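PDB 4YV9: transcriptional regulator from Streptococcus dysgalactiae, which probably acts as the receptor for SHP peptide pheromones, binding DNA to control transcription in quorum sensing, and is caught here with an inhibitor bound. Local coordinates for residues L9-Q14 with V63-K68; Q176-K181 with R216-F221; F227-G232 with E268-E273. One frame throughout, in Å; residues are numbered along the deposited sequence.

Contact 1. Residues L9-Q14 with V63-K68; sequences LRRLRQ and VSTHSK. With SO4 (sulfate ion), chain M.
A small polar contact with an apolar flank holds Arg11 and Leu12, on helix 6-15, against Thr65 near the end of helix 59-66. NH2 of Arg11 gives one N-H to OG1 of Thr65 at 2.7 Å, nearly straight at 168° and with the hydroxyl oxygen lying in the guanidinium plane. The arginine chain runs extended until chi3 (63°), where a bend turns the guanidinium edge to the hydroxyl. Beside this bond, CD1 of Leu12 meets CG2 of Thr65 tip to tip, 3.6 Å apart. Both helices belong to the N-terminal helix-turn-helix region, the part that in this family probably binds DNA, and the contact lies at the dimer interface: Gln139 of the second subunit bonds through OE1 to Arg11 and through NE2 to OG1 of Thr65. On the opposite flank of helix 6-15, a sulfate ion, presumably picked up during crystallisation, is gripped by the next two side chains. Arg13 NH2 and Gln14 NE2 each reach sulfate O1 at 2.7 Å, while NH1 of Arg13 reaches O3 at 3.0 Å. A salt bridge from NE of Arg13 to Glu37 steadies this second guanidinium.

Contact 2. Residues Q176-K181 with R216-F221; sequences QNKTNK and RDELNF
Glu218 takes two lysines at once, Lys178 on OE1 and Lys181 on OE2, in a salt-bridge network within the TPR-like, all-helical C-terminal region. NZ of Lys178 stands 2.9 Å from OE1 of Glu218, on the syn side of the carboxylate and 26° out of its plane. The shorter bridge, 2.6 Å from NZ of Lys181 to OE2 of Glu218, uses the anti side and is also tilted from the plane. Each carboxylate oxygen therefore has its own ammonium partner, and these two charges probably favour the ionised form of the buried acid. The methylenes close in as well: CE of Lys178 comes within 3.2 Å of OE2 of Glu218. Glu218 folds at chi2 (-76°) to offer its carboxylate, whereas both lysines run extended beyond CG, which lets them reach across although CA of Lys178 and CA of Glu218 are 9.5 Å apart.

Farther out, a water joins NZ of Lys181 to the carbonyl oxygen of Arg216, 2.8 Å from each, adding a link to the loop that carries Glu218. Tyr173 packs on Lys178, and its OH accepts a weak hydrogen bond from NZ of Lys181. Modified side chains of the bound peptide pack against Lys178, Asp217 and Leu219, so the network borders the peptide site. At the start of helix 179-197, OG1 of Thr179 bonds in the carbonyl plane to a lone pair of Asn177 OD1, 2.6 Å away.

Contact 3. Residues F227-G232 with E268-E273; sequences FLYVHG and EHYRKE
Tyr229 lays its ring edge against the face of the His269 imidazole. The two planes stand at 86° with their centroids 5.5 Å apart, an offset edge-to-face (T-shaped) pair between side chains that cross obliquely. It is the CE1 side of the phenol that comes close, with CE1 of Tyr229 at 3.8 Å from ND1 of His269. The hydroxyl reaches farther, to the backbone of helix 260-273 at Tyr270. There, ND1 of His269 donates to OH of Tyr229 at 3.0 Å, but the N-H points well off line (120°) and the bond is weak. The backbone N of Tyr270 is just as near that oxygen, yet its angle is too poor to count as a hydrogen bond. CB of Tyr270 touches the same oxygen, 3.6 Å from OH of Tyr229. Between the two tyrosine rings the contact is loose, with CE2 of Tyr229 and CD1 of Tyr270 4.5 Å apart.

In Tyr229, CG lies anti to the backbone N (chi1 -175°), which directs the ring toward helix 260-273. His269 in turn presents an imidazole face to the phenol edge. Around the pair the aromatic packing goes on: Tyr266 makes an edge-to-face contact with Tyr229, and Tyr233 makes one with His269. Met247 and Ala250 of helix 242-256 also pack on the Tyr229 side chain. Val230, the next residue, points its CB away from helix 260-273 and packs on Leu192, Ile193 and Ile196 of helix 179-197. One long aromatic side chain thus spans from helix 221-236 to the last modelled helix, in helix-on-helix packing of the kind that builds a TPR-like superhelical repeat domain.

In the fold
From the N terminus, contact 1 brings residues 63-68 back to helix 6-15, closing a loop of 48 residues, mostly helical, in the helix-turn-helix part of the chain. The chain then runs through six helices, 72-85 to 157-169, before contact 2 opens. That contact joins the start of helix 179-197 to the loop after helix 201-215. Contact 3 opens only a few residues later, on helix 221-236, and closes at helix 260-273, the last modelled helix. All three are in series; none nests or crosses. Contacts 1 and 3 lie on opposite sides of the chain's centre, their centres about 46 Å apart. All three come within reach of the second subunit, contact 3 through Leu228 alone.

Contact 1. Residues L9-Q14 with V63-K68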
loop_
_atom_site.group_PDB
_atom_site.type_symbol
_atom_site.label_atom_id
_atom_site.label_comp_id
_atom_site.label_asym_id
_atom_site.label_seq_id
_atom_site.Cartn_x
_atom_site.Cartn_y
_atom_site.Cartn_z
ATOM N N LEU B 9 -22.878 6.884 1.031
ATOM C CA LEU B 9 -22.663 8.040 1.903
ATOM C C LEU B 9 -23.514 7.964 3.175
ATOM O O LEU B 9 -23.022 8.152 4.290
ATOM C CB LEU B 9 -22.976 9.353 1.173
ATOM C CG LEU B 9 -22.846 10.562 2.108
ATOM C CD1 LEU B 9 -21.402 10.691 2.589
ATOM C CD2 LEU B 9 -23.311 11.852 1.447
ATOM N N ARG B 10 -24.798 7.697 2.996
ATOM C CA ARG B 10 -25.717 7.559 4.120
ATOM C C ARG B 10 -25.225 6.522 5.119
ATOM O O ARG B 10 -25.214 6.770 6.318
ATOM C CB ARG B 10 -27.111 7.176 3.620
ATOM C CG ARG B 10 -28.120 6.858 4.712
ATOM C CD ARG B 10 -29.460 6.462 4.083
ATOM N NE ARG B 10 -30.271 5.623 4.962
ATOM C CZ ARG B 10 -31.491 5.176 4.663
ATOM N NH1 ARG B 10 -32.049 5.486 3.499
ATOM N NH2 ARG B 10 -32.153 4.414 5.526
ATOM N N ARG B 11 -24.846 5.352 4.609
ATOM C CA ARG B 11 -24.373 4.265 5.453
ATOM C C ARG B 11 -23.117 4.660 6.221
ATOM O O ARG B 11 -22.997 4.408 7.414
ATOM C CB ARG B 11 -24.091 3.021 4.610
ATOM C CG ARG B 11 -23.587 1.829 5.411
ATOM C CD ARG B 11 -23.491 0.571 4.553
ATOM N NE ARG B 11 -22.523 0.708 3.468
ATOM C CZ ARG B 11 -21.223 0.455 3.590
ATOM N NH1 ARG B 11 -20.725 0.055 4.755
ATOM N NH2 ARG B 11 -20.419 0.608 2.545
ATOM N N LEU B 12 -22.171 5.268 5.531
ATOM C CA LEU B 12 -20.920 5.634 6.186
ATOM C C LEU B 12 -21.144 6.736 7.230
ATOM O O LEU B 12 -20.605 6.685 8.335
ATOM C CB LEU B 12 -19.893 6.060 5.142
ATOM C CG LEU B 12 -19.406 4.921 4.247
ATOM C CD1 LEU B 12 -18.664 5.470 3.049
ATOM C CD2 LEU B 12 -18.508 3.983 5.025
ATOM N N ARG B 13 -21.970 7.714 6.881
ATOM C CA ARG B 13 -22.292 8.815 7.788
ATOM C C ARG B 13 -23.040 8.369 9.046
ATOM O O ARG B 13 -22.652 8.719 10.158
ATOM C CB ARG B 13 -23.127 9.877 7.069
ATOM C CG ARG B 13 -23.672 10.928 8.018
ATOM C CD ARG B 13 -24.727 11.853 7.378
ATOM N NE ARG B 13 -25.930 11.158 6.915
ATOM C CZ ARG B 13 -26.954 10.808 7.690
ATOM N NH1 ARG B 13 -26.933 11.075 8.993
ATOM N NH2 ARG B 13 -28.005 10.185 7.161
ATOM N N GLN B 14 -24.125 7.619 8.867
ATOM C CA GLN B 14 -24.823 7.029 10.004
ATOM C C GLN B 14 -23.895 6.109 10.790
ATOM O O GLN B 14 -23.961 6.045 12.017
ATOM C CB GLN B 14 -26.065 6.265 9.541
ATOM C CG GLN B 14 -27.128 7.178 8.918
ATOM C CD GLN B 14 -28.330 6.410 8.405
ATOM O OE1 GLN B 14 -28.215 5.265 7.991
ATOM N NE2 GLN B 14 -29.496 7.043 8.437
ATOM N N VAL B 63 -15.025 4.764 -2.492
ATOM C CA VAL B 63 -15.270 3.934 -3.663
ATOM C C VAL B 63 -15.150 2.426 -3.376
ATOM O O VAL B 63 -15.925 1.619 -3.902
ATOM C CB VAL B 63 -14.303 4.309 -4.807
ATOM C CG1 VAL B 63 -14.324 3.253 -5.908
ATOM C CG2 VAL B 63 -14.660 5.673 -5.368
ATOM N N SER B 64 -14.197 2.033 -2.537
ATOM C CA SER B 64 -14.001 0.600 -2.313
ATOM C C SER B 64 -15.103 0.023 -1.424
ATOM O O SER B 64 -15.397 -1.156 -1.495
ATOM C CB SER B 64 -12.626 0.309 -1.705
ATOM O OG SER B 64 -12.682 0.327 -0.289
ATOM N N THR B 65 -15.727 0.844 -0.589
ATOM C CA THR B 65 -16.807 0.316 0.239
ATOM C C THR B 65 -18.148 0.379 -0.507
ATOM O O THR B 65 -19.087 -0.356 -0.180
ATOM C CB THR B 65 -16.904 1.049 1.599
ATOM O OG1 THR B 65 -17.740 0.299 2.491
ATOM C CG2 THR B 65 -17.464 2.438 1.429
ATOM N N HIS B 66 -18.216 1.225 -1.533
ATOM C CA HIS B 66 -19.430 1.381 -2.337
ATOM C C HIS B 66 -19.743 0.107 -3.109
ATOM O O HIS B 66 -20.892 -0.335 -3.136
ATOM C CB HIS B 66 -19.289 2.572 -3.297
ATOM C CG HIS B 66 -20.377 2.666 -4.325
ATOM N ND1 HIS B 66 -21.693 2.920 -3.994
ATOM C CD2 HIS B 66 -20.340 2.557 -5.671
ATOM C CE1 HIS B 66 -22.420 2.946 -5.099
ATOM N NE2 HIS B 66 -21.627 2.734 -6.132
ATOM N N SER B 67 -18.725 -0.479 -3.735
ATOM C CA SER B 67 -18.896 -1.738 -4.470
ATOM C C SER B 67 -17.571 -2.399 -4.805
ATOM O O SER B 67 -16.522 -1.757 -4.803
ATOM C CB SER B 67 -19.674 -1.509 -5.764
ATOM O OG SER B 67 -18.838 -0.930 -6.749
ATOM N N LYS B 68 -17.640 -3.687 -5.113
ATOM C CA LYS B 68 -16.475 -4.459 -5.525
ATOM C C LYS B 68 -16.119 -4.226 -6.995
ATOM O O LYS B 68 -15.334 -4.978 -7.571
ATOM C CB LYS B 68 -16.722 -5.953 -5.290
ATOM C CG LYS B 68 -16.794 -6.355 -3.825
ATOM C CD LYS B 68 -17.931 -7.337 -3.575
ATOM C CE LYS B 68 -18.284 -7.408 -2.095
ATOM N NZ LYS B 68 -19.366 -8.398 -1.822
HETATM S S SO4 M . -29.985 9.876 10.462
HETATM O O1 SO4 M . -29.828 9.667 9.026
HETATM O O2 SO4 M . -29.509 8.708 11.203
HETATM O O3 SO4 M . -29.207 11.043 10.883
HETATM O O4 SO4 M . -31.396 10.097 10.758
#

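Contact 2. Residues Q176-K181 with R216-F221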
loop_
_atom_site.group_PDB
_atom_site.type_symbol
_atom_site.label_atom_id
_atom_site.label_comp_id
_atom_site.label_asym_id
_atom_site.label_seq_id
_atom_site.Cartn_x
_atom_site.Cartn_y
_atom_site.Cartn_z
ATOM N N GLN B 176 0.204 8.032 1.993
ATOM C CA GLN B 176 -0.889 7.131 2.360
ATOM C C GLN B 176 -1.003 5.911 1.479
ATOM O O GLN B 176 -1.712 4.970 1.829
ATOM C CB GLN B 176 -2.242 7.855 2.333
ATOM C CG GLN B 176 -2.518 8.656 3.577
ATOM C CD GLN B 176 -1.675 9.905 3.655
ATOM O OE1 GLN B 176 -1.412 10.551 2.640
ATOM N NE2 GLN B 176 -1.231 10.244 4.858
ATOM N N ASN B 177 -0.341 5.935 0.328
ATOM C CA ASN B 177 -0.454 4.843 -0.625
ATOM C C ASN B 177 0.855 4.598 -1.383
ATOM O O ASN B 177 1.176 5.298 -2.342
ATOM C CB ASN B 177 -1.592 5.126 -1.609
ATOM C CG ASN B 177 -1.967 3.903 -2.425
ATOM O OD1 ASN B 177 -1.436 2.812 -2.199
ATOM N ND2 ASN B 177 -2.890 4.076 -3.372
ATOM N N LYS B 178 1.611 3.603 -0.946
ATOM C CA LYS B 178 2.894 3.327 -1.568
ATOM C C LYS B 178 2.830 2.161 -2.536
ATOM O O LYS B 178 3.846 1.541 -2.853
ATOM C CB LYS B 178 3.937 3.094 -0.490
ATOM C CG LYS B 178 4.264 4.420 0.199
ATOM C CD LYS B 178 4.928 4.205 1.508
ATOM C CE LYS B 178 5.380 5.520 2.094
ATOM N NZ LYS B 178 5.850 5.249 3.461
ATOM N N THR B 179 1.626 1.889 -3.024
ATOM C CA THR B 179 1.421 0.791 -3.949
ATOM C C THR B 179 2.340 0.937 -5.150
ATOM O O THR B 179 3.076 0.011 -5.468
ATOM C CB THR B 179 -0.041 0.711 -4.405
ATOM O OG1 THR B 179 -0.868 0.508 -3.255
ATOM C CG2 THR B 179 -0.234 -0.449 -5.356
ATOM N N ASN B 180 2.335 2.101 -5.797
ATOM C CA ASN B 180 3.187 2.244 -6.980
ATOM C C ASN B 180 4.679 2.241 -6.647
ATOM O O ASN B 180 5.487 1.795 -7.449
ATOM C CB ASN B 180 2.851 3.510 -7.761
ATOM C CG ASN B 180 1.517 3.412 -8.454
ATOM O OD1 ASN B 180 0.895 2.345 -8.460
ATOM N ND2 ASN B 180 1.049 4.525 -9.021
ATOM N N LYS B 181 5.037 2.745 -5.475
ATOM C CA LYS B 181 6.442 2.790 -5.074
ATOM C C LYS B 181 6.979 1.376 -4.854
ATOM O O LYS B 181 8.101 1.034 -5.256
ATOM C CB LYS B 181 6.598 3.638 -3.806
ATOM C CG LYS B 181 8.033 3.790 -3.354
ATOM C CD LYS B 181 8.133 4.608 -2.083
ATOM C CE LYS B 181 9.590 4.816 -1.680
ATOM N NZ LYS B 181 9.728 5.773 -0.528
ATOM N N ARG B 216 14.630 3.387 1.690
ATOM C CA ARG B 216 14.862 4.202 2.876
ATOM C C ARG B 216 13.567 4.585 3.609
ATOM O O ARG B 216 12.582 4.966 2.988
ATOM C CB ARG B 216 15.632 5.471 2.473
ATOM C CG ARG B 216 16.332 6.188 3.610
ATOM C CD ARG B 216 17.543 6.990 3.113
ATOM N NE ARG B 216 18.641 6.122 2.680
ATOM C CZ ARG B 216 19.123 6.069 1.440
ATOM N NH1 ARG B 216 18.617 6.843 0.488
ATOM N NH2 ARG B 216 20.124 5.247 1.149
ATOM N N ASP B 217 13.596 4.499 4.936
ATOM C CA ASP B 217 12.450 4.820 5.781
ATOM C C ASP B 217 11.173 4.114 5.320
ATOM O O ASP B 217 10.090 4.678 5.384
ATOM C CB ASP B 217 12.240 6.340 5.840
ATOM C CG ASP B 217 13.341 7.048 6.619
ATOM O OD1 ASP B 217 14.037 6.378 7.413
ATOM O OD2 ASP B 217 13.507 8.276 6.447
ATOM N N GLU B 218 11.310 2.868 4.866
ATOM C CA GLU B 218 10.165 2.061 4.459
ATOM C C GLU B 218 10.230 0.710 5.166
ATOM O O GLU B 218 11.246 0.373 5.770
ATOM C CB GLU B 218 10.128 1.848 2.937
ATOM C CG GLU B 218 10.006 3.118 2.099
ATOM C CD GLU B 218 8.607 3.716 2.098
ATOM O OE1 GLU B 218 7.683 3.097 2.674
ATOM O OE2 GLU B 218 8.439 4.819 1.531
ATOM N N LEU B 219 9.144 -0.052 5.106
ATOM C CA LEU B 219 9.170 -1.414 5.623
ATOM C C LEU B 219 9.663 -2.290 4.487
ATOM O O LEU B 219 10.864 -2.464 4.337
ATOM C CB LEU B 219 7.799 -1.847 6.134
ATOM C CG LEU B 219 7.341 -0.999 7.329
ATOM C CD1 LEU B 219 5.907 -1.327 7.711
ATOM C CD2 LEU B 219 8.287 -1.189 8.505
ATOM N N ASN B 220 8.748 -2.804 3.673
ATOM C CA ASN B 220 9.141 -3.462 2.428
ATOM C C ASN B 220 10.181 -4.568 2.641
ATOM O O ASN B 220 11.212 -4.596 1.961
ATOM C CB ASN B 220 9.700 -2.430 1.436
ATOM C CG ASN B 220 8.611 -1.608 0.779
ATOM O OD1 ASN B 220 8.655 -0.383 0.793
ATOM N ND2 ASN B 220 7.611 -2.283 0.225
ATOM N N PHE B 221 9.940 -5.450 3.606
ATOM C CA PHE B 221 10.951 -6.459 3.914
ATOM C C PHE B 221 11.117 -7.471 2.772
ATOM O O PHE B 221 12.190 -8.045 2.613
ATOM C CB PHE B 221 10.617 -7.201 5.205
ATOM C CG PHE B 221 11.050 -6.492 6.462
ATOM C CD1 PHE B 221 11.198 -5.112 6.501
ATOM C CD2 PHE B 221 11.285 -7.221 7.621
ATOM C CE1 PHE B 221 11.565 -4.473 7.673
ATOM C CE2 PHE B 221 11.675 -6.586 8.796
ATOM C CZ PHE B 221 11.817 -5.211 8.819
HETATM O O HOH W 1 12.273 6.138 0.491
#

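Contact 3. Residues F227-G232 with E268-E273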
loop_
_atom_site.group_PDB
_atom_site.type_symbol
_atom_site.label_atom_id
_atom_site.label_comp_id
_atom_site.label_asym_id
_atom_site.label_seq_id
_atom_site.Cartn_x
_atom_site.Cartn_y
_atom_site.Cartn_z
ATOM N N PHE B 227 16.656 -7.867 -2.386
ATOM C CA PHE B 227 17.787 -6.970 -2.631
ATOM C C PHE B 227 19.045 -7.417 -1.881
ATOM O O PHE B 227 20.154 -7.265 -2.383
ATOM C CB PHE B 227 17.413 -5.542 -2.246
ATOM C CG PHE B 227 18.456 -4.515 -2.599
ATOM C CD1 PHE B 227 18.951 -4.415 -3.893
ATOM C CD2 PHE B 227 18.928 -3.641 -1.643
ATOM C CE1 PHE B 227 19.909 -3.468 -4.218
ATOM C CE2 PHE B 227 19.887 -2.690 -1.965
ATOM C CZ PHE B 227 20.373 -2.609 -3.255
ATOM N N LEU B 228 18.885 -7.972 -0.682
ATOM C CA LEU B 228 20.035 -8.544 0.029
ATOM C C LEU B 228 20.686 -9.618 -0.841
ATOM O O LEU B 228 21.903 -9.697 -0.949
ATOM C CB LEU B 228 19.607 -9.144 1.372
ATOM C CG LEU B 228 20.681 -9.838 2.204
ATOM C CD1 LEU B 228 21.804 -8.875 2.533
ATOM C CD2 LEU B 228 20.040 -10.365 3.475
ATOM N N TYR B 229 19.853 -10.427 -1.487
ATOM C CA TYR B 229 20.364 -11.539 -2.279
ATOM C C TYR B 229 21.036 -11.027 -3.547
ATOM O O TYR B 229 22.148 -11.402 -3.856
ATOM C CB TYR B 229 19.247 -12.517 -2.642
ATOM C CG TYR B 229 19.770 -13.740 -3.365
ATOM C CD1 TYR B 229 19.985 -13.721 -4.742
ATOM C CD2 TYR B 229 20.053 -14.909 -2.674
ATOM C CE1 TYR B 229 20.459 -14.827 -5.408
ATOM C CE2 TYR B 229 20.525 -16.021 -3.337
ATOM C CZ TYR B 229 20.730 -15.969 -4.703
ATOM O OH TYR B 229 21.208 -17.069 -5.365
ATOM N N VAL B 230 20.341 -10.140 -4.249
ATOM C CA VAL B 230 20.731 -9.702 -5.579
ATOM C C VAL B 230 21.985 -8.844 -5.528
ATOM O O VAL B 230 22.894 -8.981 -6.353
ATOM C CB VAL B 230 19.570 -8.912 -6.235
ATOM C CG1 VAL B 230 20.040 -8.201 -7.498
ATOM C CG2 VAL B 230 18.387 -9.851 -6.522
ATOM N N HIS B 231 22.028 -7.957 -4.541
ATOM C CA HIS B 231 23.197 -7.122 -4.319
ATOM C C HIS B 231 24.396 -7.990 -3.919
ATOM O O HIS B 231 25.519 -7.752 -4.357
ATOM C CB HIS B 231 22.891 -6.070 -3.249
ATOM C CG HIS B 231 23.961 -5.039 -3.089
ATOM N ND1 HIS B 231 24.105 -4.288 -1.943
ATOM C CD2 HIS B 231 24.939 -4.629 -3.931
ATOM C CE1 HIS B 231 25.131 -3.466 -2.082
ATOM N NE2 HIS B 231 25.652 -3.651 -3.281
ATOM N N GLY B 232 24.150 -9.010 -3.100
ATOM C CA GLY B 232 25.197 -9.952 -2.740
ATOM C C GLY B 232 25.725 -10.619 -3.993
ATOM O O GLY B 232 26.932 -10.838 -4.143
ATOM N N GLU B 268 18.150 -22.586 -5.520
ATOM C CA GLU B 268 18.482 -23.141 -6.830
ATOM C C GLU B 268 19.439 -22.216 -7.592
ATOM O O GLU B 268 20.405 -22.676 -8.204
ATOM C CB GLU B 268 17.203 -23.372 -7.638
ATOM C CG GLU B 268 17.384 -24.150 -8.924
ATOM C CD GLU B 268 17.516 -25.637 -8.685
ATOM O OE1 GLU B 268 17.140 -26.093 -7.585
ATOM O OE2 GLU B 268 17.994 -26.351 -9.593
ATOM N N HIS B 269 19.158 -20.914 -7.549
ATOM C CA HIS B 269 20.025 -19.899 -8.156
ATOM C C HIS B 269 21.404 -19.937 -7.515
ATOM O O HIS B 269 22.424 -19.929 -8.207
ATOM C CB HIS B 269 19.410 -18.501 -8.009
ATOM C CG HIS B 269 20.170 -17.420 -8.720
ATOM N ND1 HIS B 269 21.430 -17.012 -8.337
ATOM C CD2 HIS B 269 19.839 -16.655 -9.789
ATOM C CE1 HIS B 269 21.844 -16.049 -9.140
ATOM N NE2 HIS B 269 20.897 -15.813 -10.030
ATOM N N TYR B 270 21.426 -19.989 -6.185
ATOM C CA TYR B 270 22.670 -20.084 -5.430
ATOM C C TYR B 270 23.521 -21.307 -5.834
ATOM O O TYR B 270 24.678 -21.151 -6.220
ATOM C CB TYR B 270 22.376 -20.121 -3.925
ATOM C CG TYR B 270 23.616 -19.970 -3.073
ATOM C CD1 TYR B 270 24.049 -18.715 -2.656
ATOM C CD2 TYR B 270 24.371 -21.084 -2.704
ATOM C CE1 TYR B 270 25.198 -18.574 -1.886
ATOM C CE2 TYR B 270 25.515 -20.949 -1.937
ATOM C CZ TYR B 270 25.919 -19.694 -1.528
ATOM O OH TYR B 270 27.054 -19.564 -0.766
ATOM N N ARG B 271 22.961 -22.513 -5.744
ATOM C CA ARG B 271 23.708 -23.725 -6.085
ATOM C C ARG B 271 24.227 -23.721 -7.524
ATOM O O ARG B 271 25.269 -24.316 -7.816
ATOM C CB ARG B 271 22.847 -24.969 -5.854
ATOM C CG ARG B 271 22.807 -25.433 -4.406
ATOM C CD ARG B 271 21.981 -26.702 -4.254
ATOM N NE ARG B 271 20.628 -26.518 -4.774
ATOM C CZ ARG B 271 19.526 -26.981 -4.191
ATOM N NH1 ARG B 271 18.343 -26.752 -4.745
ATOM N NH2 ARG B 271 19.604 -27.667 -3.058
ATOM N N LYS B 272 23.506 -23.047 -8.417
ATOM C CA LYS B 272 23.912 -22.964 -9.820
ATOM C C LYS B 272 25.013 -21.925 -10.041
ATOM O O LYS B 272 26.078 -22.242 -10.569
ATOM C CB LYS B 272 22.707 -22.638 -10.708
ATOM C CG LYS B 272 23.062 -21.952 -12.025
ATOM C CD LYS B 272 22.804 -22.843 -13.230
ATOM C CE LYS B 272 22.612 -22.015 -14.496
ATOM N NZ LYS B 272 23.123 -22.713 -15.710
ATOM N N GLU B 273 24.761 -20.687 -9.628
ATOM C CA GLU B 273 25.682 -19.597 -9.925
ATOM C C GLU B 273 26.859 -19.507 -8.951
ATOM O O GLU B 273 27.863 -18.857 -9.247
ATOM C CB GLU B 273 24.926 -18.269 -9.954
ATOM C CG GLU B 273 23.878 -18.186 -11.059
ATOM C CD GLU B 273 24.484 -18.145 -12.452
ATOM O OE1 GLU B 273 24.675 -17.029 -12.986
ATOM O OE2 GLU B 273 24.767 -19.224 -13.017
#